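Local coordinates for alpha-L-arabinofuranosidase B (Aspergillus kawachii, PDB 6SXT), which removes terminal non-reducing alpha-L-arabinofuranose units from arabinan, arabinoxylan and arabinogalactan, using a catalytic domain joined to an arabinose-binding beta-trefoil, at residues G95-T98 / D102-A105; T344-A349 / Y448-Y453; N356-D361 / T366-E371; Y401-L406 / G459-D464; S434-S437 / R443-R446. All blocks are in the same frame, centred on the assembly; numbering follows the deposited sequence. Where two conformers were deposited one is given.

Interaction 1. Residues G95-T98 / D102-A105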
# COMPACT_ATOMS: atom_id res chain seq x y z
N GLY A 95 -10.65 2.12 -12.96
CA GLY A 95 -9.74 2.77 -12.03
C GLY A 95 -9.69 4.27 -12.31
O GLY A 95 -10.28 4.78 -13.28
N PRO A 96 -8.96 5.03 -11.48
CA PRO A 96 -8.93 6.48 -11.57
C PRO A 96 -7.84 7.08 -12.44
O PRO A 96 -7.73 8.31 -12.52
CB PRO A 96 -8.67 6.89 -10.11
CG PRO A 96 -7.78 5.78 -9.59
CD PRO A 96 -8.32 4.53 -10.25
N ASP A 97 -7.04 6.22 -13.07
CA ASP A 97 -5.86 6.64 -13.83
C ASP A 97 -6.25 6.73 -15.31
O ASP A 97 -7.43 6.46 -15.67
CB ASP A 97 -4.65 5.72 -13.60
CG ASP A 97 -3.34 6.44 -13.55
OD1 ASP A 97 -3.02 7.19 -14.49
OD2 ASP A 97 -2.58 6.22 -12.56
N THR A 98 -5.27 7.08 -16.12
CA THR A 98 -5.46 7.23 -17.59
C THR A 98 -6.17 6.01 -18.17
O THR A 98 -5.78 4.86 -17.89
CB THR A 98 -4.11 7.46 -18.27
OG1 THR A 98 -3.58 8.63 -17.68
CG2 THR A 98 -4.22 7.67 -19.77
N ASP A 102 -5.71 1.44 -13.16
CA ASP A 102 -5.51 1.76 -11.74
C ASP A 102 -4.19 2.49 -11.56
O ASP A 102 -3.35 2.53 -12.45
CB ASP A 102 -5.52 0.47 -10.95
CG ASP A 102 -6.84 -0.28 -10.94
OD1 ASP A 102 -7.88 0.34 -11.26
OD2 ASP A 102 -6.81 -1.50 -10.69
N ASN A 103 -4.06 3.18 -10.43
CA ASN A 103 -2.82 3.88 -10.09
C ASN A 103 -1.70 2.84 -9.80
O ASN A 103 -1.97 1.74 -9.24
CB ASN A 103 -2.96 4.71 -8.83
CG ASN A 103 -3.94 5.86 -8.94
OD1 ASN A 103 -4.62 6.14 -7.96
ND2 ASN A 103 -3.98 6.55 -10.07
N LEU A 104 -0.49 3.26 -10.13
CA LEU A 104 0.74 2.62 -9.59
C LEU A 104 0.97 3.09 -8.15
O LEU A 104 0.65 4.23 -7.76
CB LEU A 104 1.92 2.97 -10.47
CG LEU A 104 1.85 2.41 -11.89
CD1 LEU A 104 2.97 3.00 -12.69
CD2 LEU A 104 1.91 0.93 -11.90
N ALA A 105 1.64 2.24 -7.38
CA ALA A 105 2.05 2.59 -6.02
C ALA A 105 3.27 3.48 -6.01
O ALA A 105 4.20 3.29 -6.81
CB ALA A 105 2.30 1.34 -5.19
O HOH W 1 -5.58 8.89 -10.84
O HOH W 2 -0.14 5.79 -11.66
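Asn103 lays its carboxamide across Pro96 and Asp97, its OD1 3.6 Å from Pro96 CG and its ND2 turned to the carboxylate of Asp97. The contact closes a loop of the catalytic domain, which has a concanavalin-like fold; the loop leads from strand 86-87 to strand 105-106. Asn103 ND2 donates to Asp97 OD2 at 2.9 Å with an angle of 162°. The acceptor lies in the plane of the amide, but the N-H comes down on OD2 from above the carboxylate plane, and the two flat groups are turned 71° apart. The other oxygen of Asp97 works within its own segment: OD1 takes the backbone N of Thr98 on its anti lone pair, which fixes the rotation of the carboxylate and leaves OD2 facing Asn103. Behind this bond Asp97 CB rests 3.6 Å from Asp102 O, a carbonyl that also accepts from Gln87 NE2. Asp102 turns its CB away, yet its OD1 comes back to 3.2 Å from Gly95 CA while OD2 is held by Asn282 ND2. The side chains of Asn103 and Phe403, the latter in the arabinose-binding domain, are about 6 Å apart. Two waters complete the network. One accepts from Asn103 ND2 and gives a weak bond to Pro96 O; the other donates to Asp97 OD2 at 2.6 Å and receives the N-H of Leu104 at 3.0 Å.

Interaction 2. Residues T344-A349 / Y448-Y453; sequences TTRYIA and YENVLY. With SO4 (sulfate ion), chain R.
Arg346 reaches across to Asn450, joining two hairpins of the beta-trefoil that forms the arabinose-binding domain. Its CB points at the tight turn Tyr448-Val451, a type I' turn whose second and third residues, Glu449 and Asn450, have positive phi. From there the chain runs straight to CD and bends about the CG-CD bond (chi3 76°), which lays the guanidinium flat under the carboxamide of Asn450. Arg346 CD comes 3.8 Å from Asn450 OD1. Arg346 NE is 3.5 Å from Asn450 OD1, but the angle is too poor for a hydrogen bond: OD1 sits over the face, not at the N-H edge. Arg346 CZ lies 3.6 Å beneath Asn450 ND2, and the planes are only 8° apart, a true stack. The N-H edge is thereby left for other acceptors. NH1 donates to Thr357 O in strand 354-359. Deeper in the domain, Ile348 CD1 meets Leu452 CD1 at 4.2 Å, an apolar contact beneath the polar stack; Leu452 is a substrate-binding residue. At the outer end a sulfate, probably from the crystallisation liquor, meets the guanidinium edge: Arg346 NH1 also donates to SO4 O3 at 3.0 Å and 172°, and Arg346 NH2 to SO4 O2 at 3.1 Å.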
# COMPACT_ATOMS: atom_id res chain seq x y z
N THR A 344 7.86 33.40 -3.14
CA THR A 344 8.68 33.10 -1.96
C THR A 344 8.31 33.97 -0.74
O THR A 344 8.89 33.71 0.30
CB THR A 344 10.19 33.19 -2.25
OG1 THR A 344 10.51 34.51 -2.68
CG2 THR A 344 10.64 32.25 -3.36
N THR A 345 7.40 34.96 -0.87
CA THR A 345 6.93 35.73 0.31
C THR A 345 5.59 35.16 0.78
O THR A 345 5.03 35.68 1.75
CB THR A 345 6.79 37.24 -0.00
OG1 THR A 345 5.77 37.40 -0.97
CG2 THR A 345 8.09 37.81 -0.53
N ARG A 346 5.12 34.06 0.19
CA ARG A 346 3.83 33.44 0.57
C ARG A 346 4.06 32.31 1.56
O ARG A 346 5.12 31.63 1.55
CB ARG A 346 3.03 32.92 -0.61
CG ARG A 346 2.87 33.94 -1.73
CD ARG A 346 2.02 33.47 -2.86
NE ARG A 346 0.60 33.47 -2.59
CZ ARG A 346 -0.21 34.51 -2.83
NH1 ARG A 346 -1.49 34.44 -2.55
NH2 ARG A 346 0.29 35.61 -3.36
N TYR A 347 3.07 32.09 2.39
CA TYR A 347 3.04 31.06 3.45
C TYR A 347 1.75 30.27 3.35
O TYR A 347 0.72 30.77 2.84
CB TYR A 347 3.12 31.68 4.85
CG TYR A 347 4.47 32.25 5.17
CD1 TYR A 347 4.81 33.51 4.67
CD2 TYR A 347 5.37 31.60 5.99
CE1 TYR A 347 6.03 34.07 4.93
CE2 TYR A 347 6.61 32.15 6.26
CZ TYR A 347 6.91 33.43 5.79
OH TYR A 347 8.15 33.97 6.04
N ILE A 348 1.78 29.00 3.82
CA ILE A 348 0.57 28.18 3.88
C ILE A 348 -0.34 28.79 4.96
O ILE A 348 0.06 28.89 6.14
CB ILE A 348 0.88 26.69 4.20
CG1 ILE A 348 1.84 26.14 3.14
CG2 ILE A 348 -0.43 25.92 4.31
CD1 ILE A 348 2.10 24.64 3.26
N ALA A 349 -1.52 29.13 4.52
CA ALA A 349 -2.51 29.74 5.41
C ALA A 349 -3.86 29.12 5.13
O ALA A 349 -3.98 28.06 4.44
CB ALA A 349 -2.50 31.24 5.20
N TYR A 448 -0.88 25.25 -5.99
CA TYR A 448 -1.27 25.38 -7.41
C TYR A 448 -2.32 26.50 -7.49
O TYR A 448 -3.40 26.37 -6.90
CB TYR A 448 -1.78 24.05 -7.97
CG TYR A 448 -2.06 24.08 -9.45
CD1 TYR A 448 -1.06 23.81 -10.36
CD2 TYR A 448 -3.32 24.38 -9.91
CE1 TYR A 448 -1.33 23.82 -11.72
CE2 TYR A 448 -3.60 24.40 -11.26
CZ TYR A 448 -2.59 24.12 -12.16
OH TYR A 448 -2.85 24.14 -13.50
N GLU A 449 -1.95 27.55 -8.21
CA GLU A 449 -2.74 28.83 -8.27
C GLU A 449 -3.01 29.29 -6.83
O GLU A 449 -4.14 29.70 -6.52
CB GLU A 449 -3.98 28.62 -9.13
CG GLU A 449 -3.62 28.35 -10.58
CD GLU A 449 -4.76 28.28 -11.57
OE1 GLU A 449 -5.91 28.23 -11.16
OE2 GLU A 449 -4.49 28.29 -12.76
N ASN A 450 -2.01 29.18 -5.95
CA ASN A 450 -2.08 29.65 -4.56
C ASN A 450 -3.11 28.92 -3.72
O ASN A 450 -3.48 29.44 -2.67
CB ASN A 450 -2.31 31.18 -4.56
CG ASN A 450 -1.21 31.90 -5.30
OD1 ASN A 450 -0.07 31.46 -5.33
ND2 ASN A 450 -1.51 33.08 -5.83
N VAL A 451 -3.47 27.69 -4.07
CA VAL A 451 -4.36 26.82 -3.28
C VAL A 451 -3.58 25.51 -3.00
O VAL A 451 -2.74 25.13 -3.84
CB VAL A 451 -5.66 26.53 -4.03
CG1 VAL A 451 -6.57 25.59 -3.27
CG2 VAL A 451 -6.35 27.87 -4.34
N LEU A 452 -3.81 24.94 -1.84
CA LEU A 452 -3.07 23.70 -1.43
C LEU A 452 -3.86 22.47 -1.82
O LEU A 452 -5.01 22.32 -1.52
CB LEU A 452 -2.75 23.67 0.07
CG LEU A 452 -1.39 24.21 0.50
CD1 LEU A 452 -0.20 23.40 -0.04
CD2 LEU A 452 -1.19 25.67 0.07
N TYR A 453 -3.11 21.50 -2.38
CA TYR A 453 -3.63 20.19 -2.78
C TYR A 453 -2.67 19.10 -2.26
O TYR A 453 -1.56 19.42 -1.88
CB TYR A 453 -3.74 20.09 -4.30
CG TYR A 453 -4.67 21.12 -4.91
CD1 TYR A 453 -6.01 20.87 -4.99
CD2 TYR A 453 -4.17 22.34 -5.35
CE1 TYR A 453 -6.88 21.83 -5.51
CE2 TYR A 453 -5.04 23.32 -5.83
CZ TYR A 453 -6.39 23.05 -5.93
OH TYR A 453 -7.25 24.01 -6.45
S SO4 R . -2.69 37.66 -3.94
O1 SO4 R . -3.54 38.81 -4.14
O2 SO4 R . -1.53 38.06 -3.17
O3 SO4 R . -3.46 36.63 -3.22
O4 SO4 R . -2.26 37.16 -5.22

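Interaction 3. Residues N356-D361 / T366-E371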
# COMPACT_ATOMS: atom_id res chain seq x y z
N ASN A 356 -4.61 27.59 1.62
CA ASN A 356 -4.11 28.42 0.50
C ASN A 356 -2.72 28.93 0.82
O ASN A 356 -2.17 28.64 1.89
CB ASN A 356 -5.13 29.51 0.12
CG ASN A 356 -5.61 30.38 1.28
OD1 ASN A 356 -6.78 30.83 1.20
ND2 ASN A 356 -4.76 30.63 2.24
N THR A 357 -2.15 29.72 -0.10
CA THR A 357 -0.96 30.48 0.22
C THR A 357 -1.33 31.97 0.13
O THR A 357 -2.12 32.32 -0.75
CB THR A 357 0.26 30.13 -0.63
OG1 THR A 357 0.03 30.64 -1.94
CG2 THR A 357 0.50 28.62 -0.67
N GLN A 358 -0.72 32.71 1.02
CA GLN A 358 -0.87 34.17 1.11
C GLN A 358 0.46 34.78 1.51
O GLN A 358 1.25 34.21 2.29
CB GLN A 358 -1.98 34.46 2.13
CG GLN A 358 -3.33 33.95 1.71
CD GLN A 358 -4.43 34.38 2.67
OE1 GLN A 358 -4.66 35.58 2.86
NE2 GLN A 358 -5.13 33.43 3.26
N VAL A 359 0.68 36.01 1.07
CA VAL A 359 1.77 36.85 1.56
C VAL A 359 1.47 37.12 3.03
O VAL A 359 0.35 37.59 3.35
CB VAL A 359 1.90 38.17 0.76
CG1 VAL A 359 2.97 39.07 1.37
CG2 VAL A 359 2.15 37.93 -0.72
N VAL A 360 2.42 36.83 3.87
CA VAL A 360 2.33 37.09 5.31
C VAL A 360 3.64 37.74 5.73
O VAL A 360 4.73 37.23 5.40
CB VAL A 360 2.00 35.86 6.16
CG1 VAL A 360 1.72 36.26 7.60
CG2 VAL A 360 0.83 35.07 5.58
N ASP A 361 3.55 38.87 6.41
CA ASP A 361 4.76 39.49 6.99
C ASP A 361 4.40 40.15 8.31
O ASP A 361 3.27 39.97 8.81
CB ASP A 361 5.40 40.44 5.98
CG ASP A 361 4.51 41.58 5.54
OD1 ASP A 361 3.66 42.03 6.36
OD2 ASP A 361 4.61 41.98 4.39
N THR A 366 -3.25 40.18 12.62
CA THR A 366 -3.10 39.10 13.59
C THR A 366 -3.97 37.93 13.13
O THR A 366 -3.56 36.77 13.34
CB THR A 366 -3.45 39.54 15.02
OG1 THR A 366 -2.55 40.62 15.32
CG2 THR A 366 -3.24 38.42 16.00
N THR A 367 -5.13 38.19 12.53
CA THR A 367 -6.02 37.12 12.02
C THR A 367 -5.25 36.26 11.02
O THR A 367 -5.20 35.01 11.21
CB THR A 367 -7.26 37.69 11.37
OG1 THR A 367 -6.96 38.63 10.31
CG2 THR A 367 -8.06 38.40 12.43
N LEU A 368 -4.66 36.90 10.04
CA LEU A 368 -3.91 36.13 9.00
C LEU A 368 -2.67 35.47 9.63
O LEU A 368 -2.36 34.29 9.25
CB LEU A 368 -3.61 37.05 7.83
CG LEU A 368 -2.74 36.47 6.72
CD1 LEU A 368 -3.45 35.24 6.15
CD2 LEU A 368 -2.48 37.50 5.62
N LYS A 369 -1.96 36.12 10.53
CA LYS A 369 -0.81 35.52 11.22
C LYS A 369 -1.20 34.20 11.87
O LYS A 369 -0.43 33.22 11.77
CB LYS A 369 -0.18 36.46 12.24
CG LYS A 369 0.53 37.62 11.56
CD LYS A 369 1.16 38.53 12.56
CE LYS A 369 1.95 39.64 11.93
NZ LYS A 369 2.54 40.46 13.01
N GLU A 370 -2.36 34.15 12.51
CA GLU A 370 -2.82 32.91 13.15
C GLU A 370 -3.16 31.87 12.07
O GLU A 370 -2.93 30.65 12.32
CB GLU A 370 -4.03 33.16 14.05
CG GLU A 370 -3.75 33.99 15.26
CD GLU A 370 -5.05 34.15 16.04
OE1 GLU A 370 -6.01 33.43 15.76
OE2 GLU A 370 -5.08 35.02 16.97
N GLU A 371 -3.78 32.28 10.98
CA GLU A 371 -4.17 31.38 9.86
C GLU A 371 -2.92 30.80 9.17
O GLU A 371 -3.04 29.75 8.52
CB GLU A 371 -5.06 32.12 8.88
CG GLU A 371 -6.44 32.41 9.50
CD GLU A 371 -7.24 33.40 8.70
OE1 GLU A 371 -6.65 34.20 7.92
OE2 GLU A 371 -8.45 33.41 8.88
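Leu368 projects from the helix into the angle formed by Gln358, Val359 and Val360, and its two methyls meet different partners. With CG anti to the backbone N (chi1 175°), the side chain reaches over to the strand. There CG meets Val360 CG2 at 4.0 Å, the two residues approaching tip to tip. CD1 passes to the end of Gln358, 3.7 Å from its CD, while CD2 lies 3.6 Å from the carbonyl oxygen Val359 O. Gln358, extended beyond CG, carries its end across the leucine. Lys369 takes a different course: fully stretched, it runs past Val360 and brings CE to 3.4 Å from Asp361 O. Its NZ then donates to Asp362 O in the short connection between strand and helix. Val360 is the buried member of a contact otherwise near the surface. The helix 366-371 thus folds back on the end of strand 354-359, whose hairpin partner is strand 346-351 in the beta-trefoil domain; Phe481, beyond strand 475-479, packs on both Val360 and Lys369, and the chain continues from the helix into strand 374-378.

Interaction 4. Residues Y401-L406 / G459-D464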
# COMPACT_ATOMS: atom_id res chain seq x y z
N TYR A 401 -9.07 15.89 0.92
CA TYR A 401 -10.45 15.50 0.57
C TYR A 401 -10.64 15.82 -0.90
O TYR A 401 -10.48 16.98 -1.33
CB TYR A 401 -11.45 16.30 1.43
CG TYR A 401 -12.84 15.77 1.27
CD1 TYR A 401 -13.65 16.19 0.25
CD2 TYR A 401 -13.30 14.81 2.15
CE1 TYR A 401 -14.93 15.67 0.11
CE2 TYR A 401 -14.57 14.28 2.03
CZ TYR A 401 -15.38 14.72 1.00
OH TYR A 401 -16.61 14.19 0.87
N ASN A 402 -10.92 14.79 -1.70
CA ASN A 402 -10.88 14.93 -3.17
C ASN A 402 -9.53 15.52 -3.58
O ASN A 402 -9.42 16.24 -4.58
CB ASN A 402 -12.02 15.82 -3.70
CG ASN A 402 -13.34 15.08 -3.75
OD1 ASN A 402 -13.36 13.86 -3.93
ND2 ASN A 402 -14.44 15.80 -3.54
N PHE A 403 -8.47 15.25 -2.79
CA PHE A 403 -7.08 15.67 -3.04
C PHE A 403 -6.87 17.19 -2.96
O PHE A 403 -5.78 17.67 -3.27
CB PHE A 403 -6.56 15.14 -4.39
CG PHE A 403 -6.63 13.63 -4.48
CD1 PHE A 403 -6.12 12.83 -3.47
CD2 PHE A 403 -7.28 13.03 -5.52
CE1 PHE A 403 -6.20 11.44 -3.55
CE2 PHE A 403 -7.30 11.65 -5.64
CZ PHE A 403 -6.81 10.88 -4.63
N GLU A 404 -7.85 17.90 -2.40
CA GLU A 404 -7.63 19.31 -1.98
C GLU A 404 -7.37 19.31 -0.47
O GLU A 404 -7.95 18.50 0.29
CB GLU A 404 -8.85 20.18 -2.31
CG GLU A 404 -8.58 21.64 -1.95
CD GLU A 404 -9.63 22.62 -2.47
OE1 GLU A 404 -10.48 22.17 -3.27
OE2 GLU A 404 -9.54 23.84 -2.10
N LEU A 405 -6.50 20.20 -0.01
CA LEU A 405 -6.23 20.33 1.44
C LEU A 405 -7.28 21.29 2.04
O LEU A 405 -7.39 22.44 1.57
CB LEU A 405 -4.84 20.84 1.75
CG LEU A 405 -3.70 19.96 1.18
CD1 LEU A 405 -2.41 20.37 1.79
CD2 LEU A 405 -3.96 18.48 1.42
N LEU A 406 -7.93 20.77 3.05
CA LEU A 406 -9.01 21.50 3.75
C LEU A 406 -8.67 21.53 5.21
O LEU A 406 -7.95 20.68 5.73
CB LEU A 406 -10.35 20.82 3.57
CG LEU A 406 -10.87 20.62 2.15
CD1 LEU A 406 -12.20 19.94 2.24
CD2 LEU A 406 -10.96 21.92 1.34
N GLY A 459 -0.31 13.44 -13.20
CA GLY A 459 -1.54 12.74 -12.82
C GLY A 459 -2.74 13.30 -13.52
O GLY A 459 -2.58 14.21 -14.37
N VAL A 460 -3.89 12.79 -13.18
CA VAL A 460 -5.13 13.14 -13.90
C VAL A 460 -5.70 14.47 -13.41
O VAL A 460 -6.60 14.98 -14.13
CB VAL A 460 -6.15 12.01 -13.84
CG1 VAL A 460 -5.60 10.73 -14.42
CG2 VAL A 460 -6.72 11.78 -12.45
N GLN A 461 -5.30 14.99 -12.25
CA GLN A 461 -5.87 16.28 -11.78
C GLN A 461 -5.05 17.40 -12.41
O GLN A 461 -3.82 17.31 -12.57
CB GLN A 461 -5.92 16.33 -10.24
CG GLN A 461 -7.00 15.43 -9.65
CD GLN A 461 -6.57 14.02 -9.37
OE1 GLN A 461 -7.40 13.11 -9.28
NE2 GLN A 461 -5.26 13.84 -9.23
N THR A 462 -5.68 18.59 -12.61
CA THR A 462 -4.91 19.73 -13.15
C THR A 462 -3.78 20.11 -12.19
O THR A 462 -2.70 20.45 -12.67
CB THR A 462 -5.83 20.92 -13.44
OG1 THR A 462 -6.48 21.20 -12.20
CG2 THR A 462 -6.79 20.60 -14.56
N PHE A 463 -3.98 19.97 -10.88
CA PHE A 463 -2.99 20.39 -9.86
C PHE A 463 -1.90 19.31 -9.67
O PHE A 463 -1.03 19.52 -8.85
CB PHE A 463 -3.67 20.68 -8.53
CG PHE A 463 -4.65 19.66 -8.05
CD1 PHE A 463 -4.23 18.49 -7.40
CD2 PHE A 463 -6.02 19.83 -8.24
CE1 PHE A 463 -5.16 17.59 -6.93
CE2 PHE A 463 -6.95 18.89 -7.81
CZ PHE A 463 -6.53 17.77 -7.12
N ASP A 464 -1.95 18.24 -10.45
CA ASP A 464 -0.85 17.25 -10.52
C ASP A 464 0.13 17.65 -11.61
O ASP A 464 1.01 16.84 -11.97
CB ASP A 464 -1.36 15.85 -10.82
CG ASP A 464 -2.34 15.24 -9.84
OD1 ASP A 464 -2.29 15.60 -8.66
OD2 ASP A 464 -3.18 14.41 -10.29
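This is a small, largely apolar surface contact between a hairpin turn and a loop, in which Phe403 leans on Phe463 and Gln461. Phe403 CB lies 3.8 Å from Phe463 CZ, and Phe403 O approaches Phe463 CE1 at 3.7 Å, so CE1 and CZ of Phe463 lie against the CB and carbonyl of Phe403. The ring of Phe403 itself swings to the other partner: its CD2 stands 4.0 Å from Gln461 CD, with ring and amide planes 57° apart. Gln461 gets there by a bend at chi2 (89°), which lifts its end to Phe403 while its CB stays over one face of the Phe463 ring, 3.4 Å above the plane and offset to the rim. Residues 401-404 form a type I' turn in one hairpin of the beta-trefoil, with Asn402 and Phe403, both substrate-binding residues of the arabinose-binding domain, at its positive-phi corners. Segment 459-464 lies between strand 451-455 and helix 469-472. Here the loop is braced from within: Gln461 N donates to Asp464 OD2 at 2.9 Å, meeting it from above the carboxylate plane, and Asp464 N returns to Gln461 O at 3.0 Å. The two phenylalanines have further aromatic or charged company, Phe463 stacking on Tyr453, and Phe403 taking a cation-pi contact from Arg443 and an edge-to-face one with Tyr440. Asp464 OD1 forms a salt bridge with that same Arg443, so the arginine beside the Phe403 ring is tied to the loop.

Interaction 5. Residues S434-S437 / R443-R446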
# COMPACT_ATOMS: atom_id res chain seq x y z
N SER A 434 9.33 18.55 2.31
CA SER A 434 8.15 18.20 1.51
C SER A 434 7.26 17.37 2.44
O SER A 434 7.78 16.49 3.14
CB SER A 434 8.49 17.46 0.24
OG SER A 434 9.32 18.30 -0.59
N LEU A 435 5.96 17.53 2.37
CA LEU A 435 5.06 16.82 3.30
C LEU A 435 4.25 15.79 2.51
O LEU A 435 3.34 16.14 1.72
CB LEU A 435 4.15 17.86 3.98
CG LEU A 435 4.89 18.81 4.93
CD1 LEU A 435 3.96 19.91 5.44
CD2 LEU A 435 5.44 18.03 6.08
N ARG A 436 4.64 14.52 2.65
CA ARG A 436 4.04 13.43 1.86
C ARG A 436 2.79 12.92 2.58
O ARG A 436 2.85 12.67 3.75
CB ARG A 436 5.06 12.30 1.72
CG ARG A 436 4.67 11.23 0.72
CD ARG A 436 5.74 10.18 0.49
NE ARG A 436 5.94 9.45 1.72
CZ ARG A 436 6.97 9.60 2.58
NH1 ARG A 436 7.96 10.43 2.34
NH2 ARG A 436 6.99 8.91 3.72
N SER A 437 1.71 12.71 1.86
CA SER A 437 0.50 12.09 2.42
C SER A 437 0.86 10.69 2.92
O SER A 437 1.39 9.91 2.13
CB SER A 437 -0.61 12.06 1.46
OG SER A 437 -1.68 11.23 1.91
N ARG A 443 1.31 11.40 -3.22
CA ARG A 443 0.87 12.82 -3.15
C ARG A 443 1.50 13.56 -2.00
O ARG A 443 1.78 12.99 -0.95
CB ARG A 443 -0.64 12.83 -3.07
CG ARG A 443 -1.32 12.33 -4.34
CD ARG A 443 -2.83 12.23 -4.23
NE ARG A 443 -3.37 11.81 -5.52
CZ ARG A 443 -3.57 12.61 -6.57
NH1 ARG A 443 -3.38 13.90 -6.48
NH2 ARG A 443 -3.92 12.09 -7.74
N TYR A 444 1.68 14.86 -2.24
CA TYR A 444 2.39 15.79 -1.38
C TYR A 444 1.62 17.09 -1.25
O TYR A 444 0.92 17.45 -2.18
CB TYR A 444 3.74 16.16 -2.00
CG TYR A 444 4.76 15.03 -2.03
CD1 TYR A 444 4.74 14.09 -3.01
CD2 TYR A 444 5.75 14.97 -1.06
CE1 TYR A 444 5.62 13.01 -2.97
CE2 TYR A 444 6.68 13.95 -1.05
CZ TYR A 444 6.61 12.99 -2.03
OH TYR A 444 7.55 11.95 -2.02
N PHE A 445 1.77 17.75 -0.10
CA PHE A 445 1.38 19.19 -0.05
C PHE A 445 1.92 19.87 -1.30
O PHE A 445 3.14 19.80 -1.55
CB PHE A 445 1.96 19.95 1.14
CG PHE A 445 1.21 19.90 2.46
CD1 PHE A 445 0.63 18.75 2.97
CD2 PHE A 445 1.10 21.07 3.20
CE1 PHE A 445 0.03 18.75 4.21
CE2 PHE A 445 0.49 21.07 4.43
CZ PHE A 445 -0.08 19.93 4.92
N ARG A 446 1.07 20.54 -2.07
CA ARG A 446 1.50 21.18 -3.33
C ARG A 446 0.62 22.42 -3.55
O ARG A 446 -0.61 22.26 -3.57
CB ARG A 446 1.38 20.22 -4.52
CG ARG A 446 1.98 20.75 -5.83
CD ARG A 446 0.94 21.40 -6.78
NE ARG A 446 1.73 22.04 -7.82
CZ ARG A 446 2.17 21.40 -8.91
NH1 ARG A 446 1.69 20.23 -9.25
NH2 ARG A 446 3.05 22.02 -9.69
O HOH W 3 5.10 18.91 0.16
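Leu435 sits on Phe445 and Arg436 on Tyr444, where strands 433-437 and 444-448 of two successive beta-trefoil hairpins touch. The tight part is a single antiparallel bridge, Arg436 with Tyr444, flanked by two bonds: Phe445 N to Leu435 O at 2.9 Å and Ser437 N to Arg443 O at 2.8 Å. Leu435 O thus takes one N-H and is also approached by a C-H, Tyr444 CA lying 3.3 Å away. On one side of the bridge Leu435 CD1 stands over the centre of the Phe445 ring, a CH-pi contact only 12° off the normal. On the other, Arg436, its CG swung to the far side from its own N (chi1 -169°), runs alongside Tyr444 and puts CG over the face of that ring, 4.0 Å from its centroid. The two polar ends share Gln425, whose OE1 bonds both Tyr444 OH and Arg436 NH1; Arg436 NH2 goes to Leu322 O. The strand segments 434-437 and 444-446 run at 125° to each other, and toward Ser434 the backbones part. The looser side is wet although buried: instead of a direct bond, one water accepts from Leu435 N at 2.7 Å and donates to Phe445 O at 2.7 Å.

In the fold
Interaction 1 comes first in the chain and lies in the catalytic domain; the other four belong to the arabinose-binding beta-trefoil. Interactions 1 and 4, centres 14 Å apart, meet across the domain boundary, where Val460 packs on Pro96 and Asp97. Interaction 3 is nested inside the loop closed by interaction 2, and their strands 346-351 and 354-359 pair in one hairpin. Interaction 5 is nested inside both 2 and 4, and strands 444-448 and 451-455 join it to interaction 2. Segments of 2 and 4 alternate along the chain. Both hold substrate-binding residues (Glu449 and Leu452; Asn402 and Phe403), so the packed trefoil hairpins carry arabinose-binding sites, one of them beside the catalytic domain.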